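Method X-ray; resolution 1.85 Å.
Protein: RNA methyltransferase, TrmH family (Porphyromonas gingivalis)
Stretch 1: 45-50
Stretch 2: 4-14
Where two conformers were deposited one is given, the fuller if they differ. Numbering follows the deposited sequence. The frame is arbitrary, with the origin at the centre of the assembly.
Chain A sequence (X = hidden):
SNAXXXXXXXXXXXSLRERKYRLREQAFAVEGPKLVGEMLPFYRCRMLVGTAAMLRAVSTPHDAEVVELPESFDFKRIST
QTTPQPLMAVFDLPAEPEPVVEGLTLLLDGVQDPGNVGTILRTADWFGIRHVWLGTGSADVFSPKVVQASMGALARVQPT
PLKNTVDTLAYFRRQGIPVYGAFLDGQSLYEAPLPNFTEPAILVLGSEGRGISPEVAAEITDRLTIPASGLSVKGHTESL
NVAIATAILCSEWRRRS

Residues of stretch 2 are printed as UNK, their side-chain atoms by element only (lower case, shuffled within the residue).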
# COMPACT_ATOMS: atom_id res chain seq x y z
N CYS A 45 10.11 -6.74 -13.68
CA CYS A 45 9.48 -6.12 -14.84
C CYS A 45 9.32 -7.12 -16.01
O CYS A 45 10.29 -7.74 -16.44
CB CYS A 45 10.24 -4.87 -15.25
SG CYS A 45 9.46 -4.05 -16.67
N ARG A 46 8.09 -7.26 -16.49
CA ARG A 46 7.67 -8.16 -17.57
C ARG A 46 7.66 -7.42 -18.92
O ARG A 46 7.94 -7.98 -19.97
CB ARG A 46 6.23 -8.60 -17.21
CG ARG A 46 5.58 -9.70 -18.03
CD ARG A 46 4.33 -10.19 -17.27
NE ARG A 46 3.36 -10.87 -18.12
CZ ARG A 46 2.30 -11.54 -17.67
NH1 ARG A 46 1.47 -12.13 -18.53
NH2 ARG A 46 2.07 -11.64 -16.37
N MSE A 47 7.24 -6.15 -18.86
CA MSE A 47 7.03 -5.35 -20.05
C MSE A 47 7.24 -3.87 -19.71
O MSE A 47 6.87 -3.42 -18.63
CB MSE A 47 5.62 -5.58 -20.57
CG MSE A 47 5.17 -4.62 -21.64
SE MSE A 47 3.51 -5.24 -22.54
CE MSE A 47 4.35 -6.21 -23.99
N LEU A 48 7.85 -3.14 -20.65
CA LEU A 48 8.10 -1.71 -20.48
C LEU A 48 7.84 -1.05 -21.82
O LEU A 48 8.45 -1.39 -22.82
CB LEU A 48 9.54 -1.47 -20.01
CG LEU A 48 9.90 -0.03 -19.67
CD1 LEU A 48 9.06 0.48 -18.47
CD2 LEU A 48 11.39 0.07 -19.37
N VAL A 49 6.91 -0.11 -21.83
CA VAL A 49 6.43 0.50 -23.08
C VAL A 49 6.56 2.01 -22.89
O VAL A 49 6.10 2.55 -21.88
CB VAL A 49 4.97 0.11 -23.28
CG1 VAL A 49 4.32 0.92 -24.34
CG2 VAL A 49 4.87 -1.38 -23.63
N GLY A 50 7.24 2.67 -23.81
CA GLY A 50 7.38 4.11 -23.66
C GLY A 50 7.98 4.74 -24.89
O GLY A 50 8.40 4.06 -25.81
N UNK A 4 5.15 -0.53 -33.01
CA UNK A 4 3.70 -0.68 -32.83
C UNK A 4 3.45 -1.77 -31.79
O UNK A 4 4.06 -2.83 -31.86
se UNK A 4 2.12 -0.49 -36.95
c UNK A 4 3.07 0.01 -35.29
c UNK A 4 3.05 0.63 -38.27
c UNK A 4 2.99 -1.04 -34.15
N UNK A 5 2.58 -1.51 -30.82
CA UNK A 5 2.04 -2.56 -29.96
C UNK A 5 1.06 -3.44 -30.74
O UNK A 5 0.23 -2.92 -31.47
c UNK A 5 1.28 -1.96 -28.78
c UNK A 5 2.11 -1.23 -27.73
c UNK A 5 1.18 -0.52 -26.76
c UNK A 5 3.00 -2.22 -27.00
N UNK A 6 1.12 -4.75 -30.54
CA UNK A 6 0.17 -5.65 -31.19
C UNK A 6 -1.19 -5.52 -30.50
O UNK A 6 -1.28 -4.98 -29.40
c UNK A 6 0.65 -7.09 -31.12
o UNK A 6 0.51 -7.60 -29.80
N UNK A 7 -2.23 -6.02 -31.15
CA UNK A 7 -3.56 -6.03 -30.55
C UNK A 7 -3.56 -6.81 -29.24
O UNK A 7 -4.20 -6.41 -28.28
c UNK A 7 -4.58 -6.60 -31.51
N UNK A 8 -2.83 -7.93 -29.21
CA UNK A 8 -2.71 -8.71 -27.99
C UNK A 8 -2.05 -7.94 -26.85
O UNK A 8 -2.49 -8.00 -25.70
o UNK A 8 -4.00 -10.77 -29.34
c UNK A 8 -1.98 -10.03 -28.26
c UNK A 8 -2.79 -10.97 -29.13
n UNK A 8 -2.13 -12.00 -29.66
N UNK A 9 -1.01 -7.18 -27.16
CA UNK A 9 -0.31 -6.42 -26.13
C UNK A 9 -1.20 -5.34 -25.53
O UNK A 9 -1.23 -5.15 -24.32
n UNK A 9 4.43 -6.83 -27.25
c UNK A 9 2.05 -6.89 -26.93
c UNK A 9 3.26 -6.33 -27.62
c UNK A 9 0.97 -5.83 -26.70
o UNK A 9 3.16 -5.46 -28.49
N UNK A 10 -1.94 -4.64 -26.39
CA UNK A 10 -2.89 -3.62 -25.96
C UNK A 10 -3.98 -4.24 -25.07
O UNK A 10 -4.29 -3.72 -24.00
c UNK A 10 -4.70 -2.04 -26.80
c UNK A 10 -2.75 -1.35 -29.14
c UNK A 10 -2.37 -1.99 -27.82
c UNK A 10 -3.47 -2.87 -27.19
N UNK A 11 -4.54 -5.36 -25.49
CA UNK A 11 -5.54 -6.07 -24.70
C UNK A 11 -4.99 -6.45 -23.32
O UNK A 11 -5.61 -6.19 -22.28
n UNK A 11 -8.10 -10.97 -24.01
c UNK A 11 -7.08 -8.13 -24.76
c UNK A 11 -8.64 -10.09 -25.10
c UNK A 11 -6.04 -7.30 -25.47
c UNK A 11 -7.53 -9.25 -25.70
N UNK A 12 -3.79 -7.03 -23.31
CA UNK A 12 -3.12 -7.38 -22.07
C UNK A 12 -2.92 -6.18 -21.14
O UNK A 12 -3.32 -6.24 -19.97
c UNK A 12 0.16 -7.40 -20.90
c UNK A 12 -1.18 -9.32 -20.31
c UNK A 12 -0.91 -8.26 -21.18
c UNK A 12 0.68 -8.67 -18.92
c UNK A 12 0.95 -7.60 -19.77
c UNK A 12 -1.77 -8.04 -22.38
c UNK A 12 -0.39 -9.53 -19.18
N UNK A 13 -2.30 -5.12 -21.65
CA UNK A 13 -2.10 -3.88 -20.88
C UNK A 13 -3.41 -3.33 -20.29
O UNK A 13 -3.47 -2.95 -19.10
c UNK A 13 0.61 -2.34 -23.14
c UNK A 13 -1.40 -2.83 -21.76
c UNK A 13 0.10 -3.09 -21.93
c UNK A 13 0.93 -2.71 -20.63
N UNK A 14 -4.46 -3.30 -21.11
CA UNK A 14 -5.76 -2.74 -20.65
C UNK A 14 -6.42 -3.62 -19.58
O UNK A 14 -7.10 -3.11 -18.71
c UNK A 14 -6.70 -2.54 -21.84
n UNK A 14 -8.52 -1.07 -23.73
c UNK A 14 -7.13 -1.33 -24.06
c UNK A 14 -8.99 0.12 -23.35
c UNK A 14 -6.23 -1.44 -22.81
n UNK A 14 -8.18 1.17 -23.26
n UNK A 14 -10.28 0.25 -23.06

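Position 4 carries three carbons and one selenium in an unbranched chain, with selenium between the second and third carbons. It lies out of reach of stretch 1, and the selenium identifies selenomethionine, M4.

Position 5 has four carbons forked at the second, and the end of the fork touches V49. Its CA-to-CB bond points toward the strand. This is L5; L5 CD2 lies 3.9 Å from V49 CG2.

Position 6 holds one carbon and one oxygen, so it is serine, S6. It touches nothing on stretch 1 but stands right before the helix, where S6 OG accepts from the backbone N of position 9 at 3.1 Å, a capping bond.

Position 7 has a single carbon, and is A7. Position 8 has two carbons, the second bearing one oxygen and one nitrogen: an amide on a short stem, N8. Neither reaches the strand.

Position 9 has three carbons, the last carrying oxygen and nitrogen, one methylene longer than N8, and touches the end of the M47 side chain; hence Q9. Q9 OE1 accepts from S6 N at 3.0 Å, so the two residues exchange bonds in both directions across the cap. Q9 NE2 lies 3.3 Å from M47 CE, a contact without a hydrogen bond.

Position 10 has four carbons, forked at the first with one arm two carbons long: I10, whose CA-to-CB bond points away from the strand. Position 11 is four carbons in a row ending in nitrogen, K11, out of reach.

Position 12 shows one carbon followed by a six-carbon ring with no oxygen, touching R46 and M47; the bare ring excludes tyrosine and gives F12. F12 CE1 lies over one face of the R46 guanidinium, 3.3 Å from R46 NH1, while F12 CD2 is 4.3 Å from M47 SE. M47 SE sits 5.5 Å from the centroid of the F12 ring, 72° off the normal, an oblique approach.

Position 13 has four carbons, forked at the second, and touches M47 and V49; it is L13. L13 CG is 4.1 Å from M47 SE and L13 CD1 4.4 Å from V49 CG2. Position 14 runs through three carbons and a nitrogen to a carbon with two more nitrogens: R14, beyond contact.

The contact packs the helix and L5 before it against the strand and R46, the helix and strand axes crossing at 103°, 11.7 Å apart at closest approach. The CA-to-CB bonds of M47 and V49 point toward stretch 2, that of L48 away. M47 reaches Q9, F12 and L13; V49 packs on L5 and L13; R46 meets F12. No hydrogen bond crosses the interface, which buries 333 Å².

Stretch 2 (4-14) MLSANQIKFLR
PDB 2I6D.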